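Local coordinates for transcriptional regulator (PDB 3BHQ), which probably binds operator DNA as a TetR-family transcriptional regulator, pairing a helix-turn-helix DNA-binding domain with a larger all-helical domain, at residues A[55-60]-A[120-125]; A[62-67]-A[127-132]; A[111-116]-A[177-182]. All blocks are in the same frame, centred on the assembly; numbering follows the deposited sequence. Where two conformers were deposited one is given.

Contact 1. Residues A[55-60]-A[120-125]; sequences DKETLF and DRMPQL. With EDO (1,2-ethanediol), chain H; EDO (1,2-ethanediol), chain L.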
loop_
_atom_site.group_PDB
_atom_site.type_symbol
_atom_site.label_atom_id
_atom_site.label_comp_id
_atom_site.label_asym_id
_atom_site.label_seq_id
_atom_site.Cartn_x
_atom_site.Cartn_y
_atom_site.Cartn_z
ATOM N N ASP A 55 -7.475 18.232 21.999
ATOM C CA ASP A 55 -8.026 18.695 20.734
ATOM C C ASP A 55 -8.277 17.545 19.793
ATOM O O ASP A 55 -7.896 16.412 20.075
ATOM C CB ASP A 55 -7.163 19.834 20.128
ATOM C CG ASP A 55 -5.741 19.434 19.810
ATOM O OD1 ASP A 55 -5.434 18.238 19.561
ATOM O OD2 ASP A 55 -4.910 20.379 19.756
ATOM N N LYS A 56 -8.937 17.845 18.673
ATOM C CA LYS A 56 -9.343 16.846 17.724
ATOM C C LYS A 56 -8.130 16.143 17.090
ATOM O O LYS A 56 -8.161 14.922 16.850
ATOM C CB LYS A 56 -10.264 17.488 16.681
ATOM C CG LYS A 56 -11.082 16.518 15.895
ATOM C CD LYS A 56 -12.167 17.201 15.049
ATOM C CE LYS A 56 -11.603 18.091 13.962
ATOM N NZ LYS A 56 -12.683 18.724 13.149
ATOM N N GLU A 57 -7.043 16.891 16.883
ATOM C CA GLU A 57 -5.818 16.319 16.302
ATOM C C GLU A 57 -5.186 15.275 17.238
ATOM O O GLU A 57 -4.762 14.204 16.794
ATOM C CB GLU A 57 -4.799 17.433 15.987
ATOM C CG GLU A 57 -3.459 16.967 15.444
ATOM C CD GLU A 57 -2.600 18.105 14.903
ATOM O OE1 GLU A 57 -2.774 19.275 15.355
ATOM O OE2 GLU A 57 -1.739 17.813 14.066
ATOM N N THR A 58 -5.074 15.635 18.504
ATOM C CA THR A 58 -4.564 14.748 19.552
ATOM C C THR A 58 -5.408 13.491 19.680
ATOM O O THR A 58 -4.872 12.366 19.747
ATOM C CB THR A 58 -4.423 15.514 20.883
ATOM O OG1 THR A 58 -3.581 16.664 20.698
ATOM C CG2 THR A 58 -3.847 14.607 21.990
ATOM N N LEU A 59 -6.732 13.664 19.680
ATOM C CA LEU A 59 -7.642 12.541 19.777
ATOM C C LEU A 59 -7.491 11.583 18.570
ATOM O O LEU A 59 -7.495 10.373 18.750
ATOM C CB LEU A 59 -9.075 13.056 19.909
ATOM C CG LEU A 59 -10.204 12.021 20.033
ATOM C CD1 LEU A 59 -9.940 10.886 21.026
ATOM C CD2 LEU A 59 -11.561 12.691 20.375
ATOM N N PHE A 60 -7.303 12.134 17.373
ATOM C CA PHE A 60 -7.090 11.306 16.160
ATOM C C PHE A 60 -5.806 10.456 16.344
ATOM O O PHE A 60 -5.759 9.276 15.983
ATOM C CB PHE A 60 -6.992 12.195 14.916
ATOM C CG PHE A 60 -7.314 11.528 13.579
ATOM C CD1 PHE A 60 -7.488 10.146 13.419
ATOM C CD2 PHE A 60 -7.375 12.332 12.436
ATOM C CE1 PHE A 60 -7.787 9.613 12.151
ATOM C CE2 PHE A 60 -7.651 11.786 11.171
ATOM C CZ PHE A 60 -7.868 10.455 11.046
ATOM N N ASP A 120 0.289 14.770 4.831
ATOM C CA ASP A 120 0.882 16.120 4.837
ATOM C C ASP A 120 0.335 16.999 5.933
ATOM O O ASP A 120 1.096 17.711 6.581
ATOM C CB ASP A 120 0.684 16.816 3.486
ATOM C CG ASP A 120 1.461 16.136 2.375
ATOM O OD1 ASP A 120 2.692 15.930 2.521
ATOM O OD2 ASP A 120 0.841 15.782 1.366
ATOM N N ARG A 121 -0.982 16.939 6.147
ATOM C CA ARG A 121 -1.661 17.756 7.148
ATOM C C ARG A 121 -1.299 17.354 8.580
ATOM O O ARG A 121 -1.074 18.222 9.467
ATOM C CB ARG A 121 -3.164 17.593 6.952
ATOM C CG ARG A 121 -3.988 18.527 7.714
ATOM C CD ARG A 121 -5.419 18.279 7.441
ATOM N NE ARG A 121 -6.228 19.279 8.121
ATOM C CZ ARG A 121 -7.551 19.323 8.112
ATOM N NH1 ARG A 121 -8.259 18.417 7.444
ATOM N NH2 ARG A 121 -8.150 20.298 8.788
HETATM N N MSE A 122 -1.305 16.037 8.833
HETATM C CA MSE A 122 -1.019 15.497 10.187
HETATM C C MSE A 122 -0.097 14.284 9.992
HETATM O O MSE A 122 -0.529 13.131 10.128
HETATM C CB MSE A 122 -2.313 15.118 10.903
HETATM C CG MSE A 122 -3.180 16.300 11.304
HETATM SE SE MSE A 122 -4.876 15.872 12.115
HETATM C CE MSE A 122 -5.787 15.321 10.505
ATOM N N PRO A 123 1.183 14.537 9.663
ATOM C CA PRO A 123 2.142 13.470 9.343
ATOM C C PRO A 123 2.332 12.491 10.483
ATOM O O PRO A 123 2.671 11.343 10.233
ATOM C CB PRO A 123 3.441 14.222 9.017
ATOM C CG PRO A 123 3.265 15.569 9.512
ATOM C CD PRO A 123 1.821 15.863 9.647
ATOM N N GLN A 124 2.102 12.947 11.717
ATOM C CA GLN A 124 2.272 12.076 12.888
ATOM C C GLN A 124 1.364 10.844 12.915
ATOM O O GLN A 124 1.714 9.846 13.545
ATOM C CB GLN A 124 2.176 12.857 14.191
ATOM C CG GLN A 124 0.817 13.346 14.600
ATOM C CD GLN A 124 0.307 14.569 13.898
ATOM O OE1 GLN A 124 0.910 15.098 12.959
ATOM N NE2 GLN A 124 -0.851 15.058 14.397
ATOM N N LEU A 125 0.213 10.926 12.265
ATOM C CA LEU A 125 -0.746 9.813 12.254
ATOM C C LEU A 125 -0.125 8.627 11.507
ATOM O O LEU A 125 -0.103 7.503 12.031
ATOM C CB LEU A 125 -2.086 10.209 11.608
ATOM C CG LEU A 125 -2.827 11.426 12.247
ATOM C CD1 LEU A 125 -4.093 11.758 11.446
ATOM C CD2 LEU A 125 -3.094 11.187 13.721
HETATM C C1 EDO H . -4.703 19.758 11.697
HETATM O O1 EDO H . -4.953 20.517 10.510
HETATM C C2 EDO H . -5.166 20.553 12.913
HETATM O O2 EDO H . -6.599 20.499 13.015
HETATM C C1 EDO L . -1.430 13.554 1.196
HETATM O O1 EDO L . -1.256 14.823 0.534
HETATM C C2 EDO L . -2.611 12.884 0.513
HETATM O O2 EDO L . -3.833 13.643 0.658
HETATM O O HOH W 1 -2.070 13.614 16.538
HETATM O O HOH W 2 -0.370 18.947 12.084
#
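Glu57 and Phe60, one turn apart at the start of helix 56-83, meet Met122, Gln124 and Leu125 where the chain turns into helix 123-150. With CG anti to the backbone N (chi1 177°), the extended chain of Glu57 carries its carboxylate out to Gln124. There OE2 accepts a hydrogen bond from Gln124 NE2 at 2.9 Å, on the anti side and 27° out of the carboxylate plane; the two side chains cross at about a right angle. Two waters extend this polar network: one bridges Glu57 O and Gln124 NE2, the other donates to Glu57 OE2 and to Arg121 O. Beside these polar groups the contact is apolar. Leu125 CD1 lies over one face of the Phe60 ring in a CH-pi contact, 3.7 Å from the centroid and displaced toward the CD2-CE2 rim. Met122, a selenomethionine, slides past Glu57 in the opposite direction, with SE 3.8 Å from Glu57 CG, and its CE reaches Phe60 CD2 at 3.9 Å. Elsewhere Phe60 stacks on Phe25 of helix 9-28 and touches Leu111 and Leu114 of helix 106-117, which places it between the DNA-binding domain and the larger helical domain. An alanine in place of Glu57 would probably leave Gln124 NE2 without its carboxylate acceptor and uncover part of Met122. The joint thus sets an apolar Phe60-Leu125-Met122 cluster beside a carboxylate oxygen shared by the Gln124 N-H and a water, whose negative charge would probably strengthen both hydrogen bonds.

Contact 2. Residues A[62-67]-A[127-132]; sequences EVVLST and RAWYEK. With EDO (1,2-ethanediol), chain I.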
loop_
_atom_site.group_PDB
_atom_site.type_symbol
_atom_site.label_atom_id
_atom_site.label_comp_id
_atom_site.label_asym_id
_atom_site.label_seq_id
_atom_site.Cartn_x
_atom_site.Cartn_y
_atom_site.Cartn_z
ATOM N N GLU A 62 -4.582 9.339 19.204
ATOM C CA GLU A 62 -4.958 8.242 20.111
ATOM C C GLU A 62 -5.798 7.143 19.431
ATOM O O GLU A 62 -5.693 5.974 19.805
ATOM C CB GLU A 62 -5.659 8.795 21.358
ATOM C CG GLU A 62 -4.702 9.544 22.233
ATOM C CD GLU A 62 -3.716 8.614 22.952
ATOM O OE1 GLU A 62 -4.115 7.572 23.527
ATOM O OE2 GLU A 62 -2.557 8.947 22.983
ATOM N N VAL A 63 -6.684 7.535 18.501
ATOM C CA VAL A 63 -7.470 6.573 17.702
ATOM C C VAL A 63 -6.503 5.672 16.929
ATOM O O VAL A 63 -6.643 4.438 16.937
ATOM C CB VAL A 63 -8.427 7.300 16.747
ATOM C CG1 VAL A 63 -8.925 6.392 15.601
ATOM C CG2 VAL A 63 -9.597 7.882 17.557
ATOM N N VAL A 64 -5.519 6.287 16.287
ATOM C CA VAL A 64 -4.517 5.509 15.485
ATOM C C VAL A 64 -3.771 4.537 16.387
ATOM O O VAL A 64 -3.659 3.339 16.098
ATOM C CB VAL A 64 -3.559 6.398 14.672
ATOM C CG1 VAL A 64 -2.414 5.557 14.044
ATOM C CG2 VAL A 64 -4.339 7.227 13.621
ATOM N N LEU A 65 -3.284 5.028 17.524
ATOM C CA LEU A 65 -2.568 4.152 18.446
ATOM C C LEU A 65 -3.426 3.025 19.009
ATOM O O LEU A 65 -2.934 1.907 19.161
ATOM C CB LEU A 65 -1.919 4.940 19.580
ATOM C CG LEU A 65 -0.834 5.915 19.187
ATOM C CD1 LEU A 65 -0.451 6.768 20.421
ATOM C CD2 LEU A 65 0.389 5.187 18.631
ATOM N N SER A 66 -4.692 3.299 19.342
ATOM C CA SER A 66 -5.602 2.266 19.863
ATOM C C SER A 66 -5.840 1.166 18.834
ATOM O O SER A 66 -5.795 -0.006 19.163
ATOM C CB SER A 66 -6.953 2.872 20.275
ATOM O OG SER A 66 -7.823 1.889 20.823
ATOM N N THR A 67 -6.072 1.572 17.591
ATOM C CA THR A 67 -6.296 0.611 16.508
ATOM C C THR A 67 -5.016 -0.230 16.274
ATOM O O THR A 67 -5.104 -1.466 16.159
ATOM C CB THR A 67 -6.785 1.307 15.245
ATOM O OG1 THR A 67 -8.102 1.798 15.483
ATOM C CG2 THR A 67 -6.846 0.291 14.094
ATOM N N ARG A 127 3.069 8.239 10.784
ATOM C CA ARG A 127 4.258 7.782 11.484
ATOM C C ARG A 127 3.893 6.813 12.617
ATOM O O ARG A 127 4.528 5.775 12.779
ATOM C CB ARG A 127 5.061 8.957 12.005
ATOM C CG ARG A 127 5.732 9.752 10.930
ATOM C CD ARG A 127 6.857 10.641 11.562
ATOM N NE ARG A 127 6.374 11.539 12.624
ATOM C CZ ARG A 127 5.996 12.821 12.483
ATOM N NH1 ARG A 127 6.019 13.454 11.300
ATOM N NH2 ARG A 127 5.602 13.491 13.561
ATOM N N ALA A 128 2.838 7.137 13.370
ATOM C CA ALA A 128 2.358 6.261 14.443
ATOM C C ALA A 128 1.871 4.929 13.899
ATOM O O ALA A 128 2.207 3.892 14.461
ATOM C CB ALA A 128 1.248 6.928 15.249
ATOM N N TRP A 129 1.070 4.961 12.827
ATOM C CA TRP A 129 0.601 3.708 12.226
ATOM C C TRP A 129 1.806 2.853 11.775
ATOM O O TRP A 129 1.865 1.621 12.019
ATOM C CB TRP A 129 -0.381 3.928 11.064
ATOM C CG TRP A 129 -0.741 2.598 10.519
ATOM C CD1 TRP A 129 -0.260 2.037 9.376
ATOM C CD2 TRP A 129 -1.540 1.592 11.158
ATOM N NE1 TRP A 129 -0.721 0.750 9.257
ATOM C CE2 TRP A 129 -1.518 0.453 10.321
ATOM C CE3 TRP A 129 -2.303 1.554 12.338
ATOM C CZ2 TRP A 129 -2.227 -0.726 10.628
ATOM C CZ3 TRP A 129 -3.007 0.385 12.641
ATOM C CH2 TRP A 129 -2.948 -0.738 11.788
ATOM N N TYR A 130 2.737 3.496 11.102
ATOM C CA TYR A 130 3.899 2.756 10.566
ATOM C C TYR A 130 4.713 2.103 11.687
ATOM O O TYR A 130 5.036 0.909 11.581
ATOM C CB TYR A 130 4.780 3.641 9.675
ATOM C CG TYR A 130 5.829 2.834 8.955
ATOM C CD1 TYR A 130 5.479 1.946 7.965
ATOM C CD2 TYR A 130 7.156 2.917 9.304
ATOM C CE1 TYR A 130 6.423 1.177 7.321
ATOM C CE2 TYR A 130 8.113 2.145 8.650
ATOM C CZ TYR A 130 7.733 1.266 7.681
ATOM O OH TYR A 130 8.637 0.472 7.007
ATOM N N GLU A 131 5.007 2.850 12.769
ATOM C CA GLU A 131 5.799 2.315 13.893
ATOM C C GLU A 131 5.043 1.293 14.727
ATOM O O GLU A 131 5.531 0.200 14.990
ATOM C CB GLU A 131 6.239 3.451 14.844
ATOM C CG GLU A 131 7.176 3.006 16.010
ATOM C CD GLU A 131 7.339 4.042 17.123
ATOM O OE1 GLU A 131 7.033 5.239 16.925
ATOM O OE2 GLU A 131 7.767 3.645 18.214
ATOM N N LYS A 132 3.869 1.696 15.189
ATOM C CA LYS A 132 3.093 0.897 16.137
ATOM C C LYS A 132 2.140 -0.118 15.581
ATOM O O LYS A 132 1.687 -1.011 16.323
ATOM C CB LYS A 132 2.355 1.844 17.094
ATOM C CG LYS A 132 3.247 2.902 17.798
ATOM C CD LYS A 132 4.345 2.340 18.661
ATOM C CE LYS A 132 3.846 1.531 19.840
ATOM N NZ LYS A 132 4.989 1.193 20.759
HETATM C C1 EDO I . -10.514 -0.109 13.310
HETATM O O1 EDO I . -10.209 0.340 14.629
HETATM C C2 EDO I . -11.660 0.749 12.834
HETATM O O2 EDO I . -12.797 0.440 13.641
#
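Val64 and Leu65 pack against Ala128, Trp129 and Lys132 where two long helices of the TetR-type all-helical fold, 56-83 and 123-150, run side by side. The short segments are nearly parallel, 18° apart, and their axes come within 9.2 Å. No hydrogen bond joins them; the contact is made by van der Waals packing, mostly of methyl groups. Val64 CG1, anti to its own backbone N (chi1 171°), points between Ala128 and Trp129, 3.7 Å from Trp129 N and 4.0 Å from Trp129 CB, and sits near the plane of the indole at its edge. One residue on, Leu65 CD2 touches Ala128 CB at 3.9 Å and Lys132 CG at 3.8 Å. Ala128 CB thus lies against Leu65 CD2 and also 4.1 Å from Val64 CG1. Lys132 contributes the base of its chain, which then bends at chi2 and chi3 and carries its end away from segment 62-67. A turn beyond Val64, Thr67 CG2 approaches Trp129 CZ3 obliquely.

Further out, Ile115 of helix 106-117 touches both Val64 and Trp129, while Val63 faces helix 9-28, so helix 56-83 is packed on several sides. The Trp129 ring also meets Phe180 of the second subunit, and Tyr130 packs on Glu177 of that subunit, which brings this helix pair up to the dimer interface. On the flank of helix 56-83, Thr67 OG1 shares a hydrogen bond of 2.7 Å with O1 of a 1,2-ethanediol that probably came from the crystallisation liquor.

Contact 3. Residues A[111-116]-A[177-182]; sequences LRRLII and EAMFTG
The C-terminal end of helix 159-181, in the larger helical domain of this TetR-type protein, is gripped here by an arginine from helix 106-117. The segments cross at -65° with their axes 10.8 Å apart, and long side chains span the gap. Arg113 has CG anti to the backbone N (chi1 -174°) and runs extended to CD; the bend at chi3 then turns the end of the chain, whose guanidinium uses two N-H groups on successive carbonyls. NH1 donates to Met179 O at 2.7 Å, almost straight at 171°, while NH2 donates to Ala178 O at 3.1 Å, more bent. Both oxygens lie close to the guanidinium plane. Ala178 O also accepts from Gly182 N, which arrives from the opposite face of the carbonyl plane. Met179, a selenomethionine, folds back through its own bends so that CE lies over one face of the Arg113 guanidinium, 4.3 Å from NH2. Its SE stands 4.1 Å from Arg112 NH1, near the edge of that guanidinium, and touches Ile116 CD1. Arg113 NH1 also donates to Ile116 O of the second subunit, so the contact borders the dimer interface. A cationic group placed on carbonyls of the last turn of a helix would be favoured by the negative end of the helix dipole, and the pair of hydrogen bonds is likely to fix the orientation of the guanidinium.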
loop_
_atom_site.group_PDB
_atom_site.type_symbol
_atom_site.label_atom_id
_atom_site.label_comp_id
_atom_site.label_asym_id
_atom_site.label_seq_id
_atom_site.Cartn_x
_atom_site.Cartn_y
_atom_site.Cartn_z
ATOM N N LEU A 111 -9.937 3.508 7.870
ATOM C CA LEU A 111 -8.991 4.249 8.719
ATOM C C LEU A 111 -7.620 4.419 8.000
ATOM O O LEU A 111 -7.009 5.517 8.055
ATOM C CB LEU A 111 -8.813 3.564 10.078
ATOM C CG LEU A 111 -7.970 4.322 11.116
ATOM C CD1 LEU A 111 -8.605 5.670 11.491
ATOM C CD2 LEU A 111 -7.688 3.460 12.379
ATOM N N ARG A 112 -7.118 3.360 7.350
ATOM C CA ARG A 112 -5.863 3.454 6.596
ATOM C C ARG A 112 -5.922 4.575 5.558
ATOM O O ARG A 112 -4.976 5.362 5.437
ATOM C CB ARG A 112 -5.477 2.113 5.931
ATOM C CG ARG A 112 -4.344 1.320 6.622
ATOM C CD ARG A 112 -4.223 -0.075 5.984
ATOM N NE ARG A 112 -2.893 -0.672 5.688
ATOM C CZ ARG A 112 -2.215 -0.507 4.545
ATOM N NH1 ARG A 112 -2.642 0.320 3.593
ATOM N NH2 ARG A 112 -1.058 -1.180 4.341
ATOM N N ARG A 113 -7.023 4.627 4.802
ATOM C CA ARG A 113 -7.186 5.692 3.790
ATOM C C ARG A 113 -7.097 7.090 4.410
ATOM O O ARG A 113 -6.453 7.989 3.844
ATOM C CB ARG A 113 -8.520 5.538 3.063
ATOM C CG ARG A 113 -8.726 6.508 1.900
ATOM C CD ARG A 113 -10.048 6.337 1.173
ATOM N NE ARG A 113 -10.320 4.919 0.870
ATOM C CZ ARG A 113 -9.741 4.199 -0.085
ATOM N NH1 ARG A 113 -8.800 4.710 -0.864
ATOM N NH2 ARG A 113 -10.073 2.932 -0.230
ATOM N N LEU A 114 -7.751 7.269 5.565
ATOM C CA LEU A 114 -7.728 8.575 6.255
ATOM C C LEU A 114 -6.328 8.955 6.715
ATOM O O LEU A 114 -5.938 10.129 6.596
ATOM C CB LEU A 114 -8.712 8.625 7.436
ATOM C CG LEU A 114 -10.183 8.478 7.099
ATOM C CD1 LEU A 114 -11.017 8.514 8.357
ATOM C CD2 LEU A 114 -10.633 9.555 6.139
ATOM N N ILE A 115 -5.598 7.983 7.260
ATOM C CA ILE A 115 -4.228 8.214 7.718
ATOM C C ILE A 115 -3.367 8.681 6.527
ATOM O O ILE A 115 -2.665 9.667 6.630
ATOM C CB ILE A 115 -3.654 6.959 8.376
ATOM C CG1 ILE A 115 -4.385 6.678 9.714
ATOM C CG2 ILE A 115 -2.128 7.116 8.564
ATOM C CD1 ILE A 115 -4.193 5.199 10.264
ATOM N N ILE A 116 -3.494 8.004 5.382
ATOM C CA ILE A 116 -2.743 8.385 4.166
ATOM C C ILE A 116 -3.179 9.720 3.611
ATOM O O ILE A 116 -2.341 10.540 3.216
ATOM C CB ILE A 116 -2.855 7.238 3.092
ATOM C CG1 ILE A 116 -2.108 5.997 3.581
ATOM C CG2 ILE A 116 -2.271 7.713 1.725
ATOM C CD1 ILE A 116 -2.363 4.690 2.867
ATOM N N GLU A 177 -5.715 -3.264 -4.295
ATOM C CA GLU A 177 -7.052 -3.257 -4.902
ATOM C C GLU A 177 -8.037 -2.477 -4.002
ATOM O O GLU A 177 -8.801 -1.664 -4.515
ATOM C CB GLU A 177 -7.520 -4.676 -5.183
ATOM C CG GLU A 177 -8.875 -4.701 -5.897
ATOM C CD GLU A 177 -9.313 -6.076 -6.369
ATOM O OE1 GLU A 177 -8.699 -7.098 -6.022
ATOM O OE2 GLU A 177 -10.283 -6.113 -7.122
ATOM N N ALA A 178 -7.958 -2.689 -2.682
ATOM C CA ALA A 178 -8.836 -1.954 -1.748
ATOM C C ALA A 178 -8.529 -0.496 -1.707
ATOM O O ALA A 178 -9.438 0.344 -1.739
ATOM C CB ALA A 178 -8.755 -2.514 -0.385
HETATM N N MSE A 179 -7.245 -0.163 -1.595
HETATM C CA MSE A 179 -6.881 1.231 -1.543
HETATM C C MSE A 179 -7.175 2.036 -2.788
HETATM O O MSE A 179 -7.426 3.236 -2.704
HETATM C CB MSE A 179 -5.391 1.409 -1.216
HETATM C CG MSE A 179 -4.981 0.948 0.108
HETATM SE SE MSE A 179 -5.705 2.072 1.544
HETATM C CE MSE A 179 -7.006 0.892 1.964
ATOM N N PHE A 180 -7.151 1.412 -3.948
ATOM C CA PHE A 180 -7.408 2.154 -5.158
ATOM C C PHE A 180 -8.866 2.090 -5.576
ATOM O O PHE A 180 -9.344 3.038 -6.157
ATOM C CB PHE A 180 -6.494 1.696 -6.279
ATOM C CG PHE A 180 -5.035 2.051 -6.040
ATOM C CD1 PHE A 180 -4.641 3.367 -5.747
ATOM C CD2 PHE A 180 -4.035 1.064 -6.163
ATOM C CE1 PHE A 180 -3.302 3.697 -5.518
ATOM C CE2 PHE A 180 -2.669 1.426 -5.943
ATOM C CZ PHE A 180 -2.318 2.722 -5.640
ATOM N N THR A 181 -9.534 0.978 -5.333
ATOM C CA THR A 181 -10.903 0.814 -5.852
ATOM C C THR A 181 -11.985 0.804 -4.808
ATOM O O THR A 181 -13.171 0.963 -5.165
ATOM C CB THR A 181 -11.029 -0.436 -6.734
ATOM O OG1 THR A 181 -10.896 -1.639 -5.965
ATOM C CG2 THR A 181 -9.976 -0.395 -7.851
ATOM N N GLY A 182 -11.620 0.593 -3.545
ATOM C CA GLY A 182 -12.587 0.442 -2.474
ATOM C C GLY A 182 -13.155 -0.968 -2.478
ATOM O O GLY A 182 -13.679 -1.410 -1.453
#

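From the N terminus, helix 56-83 supplies the first segments of contacts 1 and 2, helix 106-117 that of contact 3. The turn into helix 123-150 and the helix itself then return to helix 56-83, closing loops of about 60 residues at contact 1 and, seven residues on, at contact 2; helix 159-181 closes the last at contact 3. The segments alternate along the chain, so all three loops cross and none nests. Contact 1 ties the domain junction, contact 2 continues the same helix pair inward, and contact 3 joins helix 106-117 to helix 159-181. Helix 106-117 links them: Ile115 touches Leu125, and Leu111 touches Thr67. Contacts 2 and 3 both reach the second subunit.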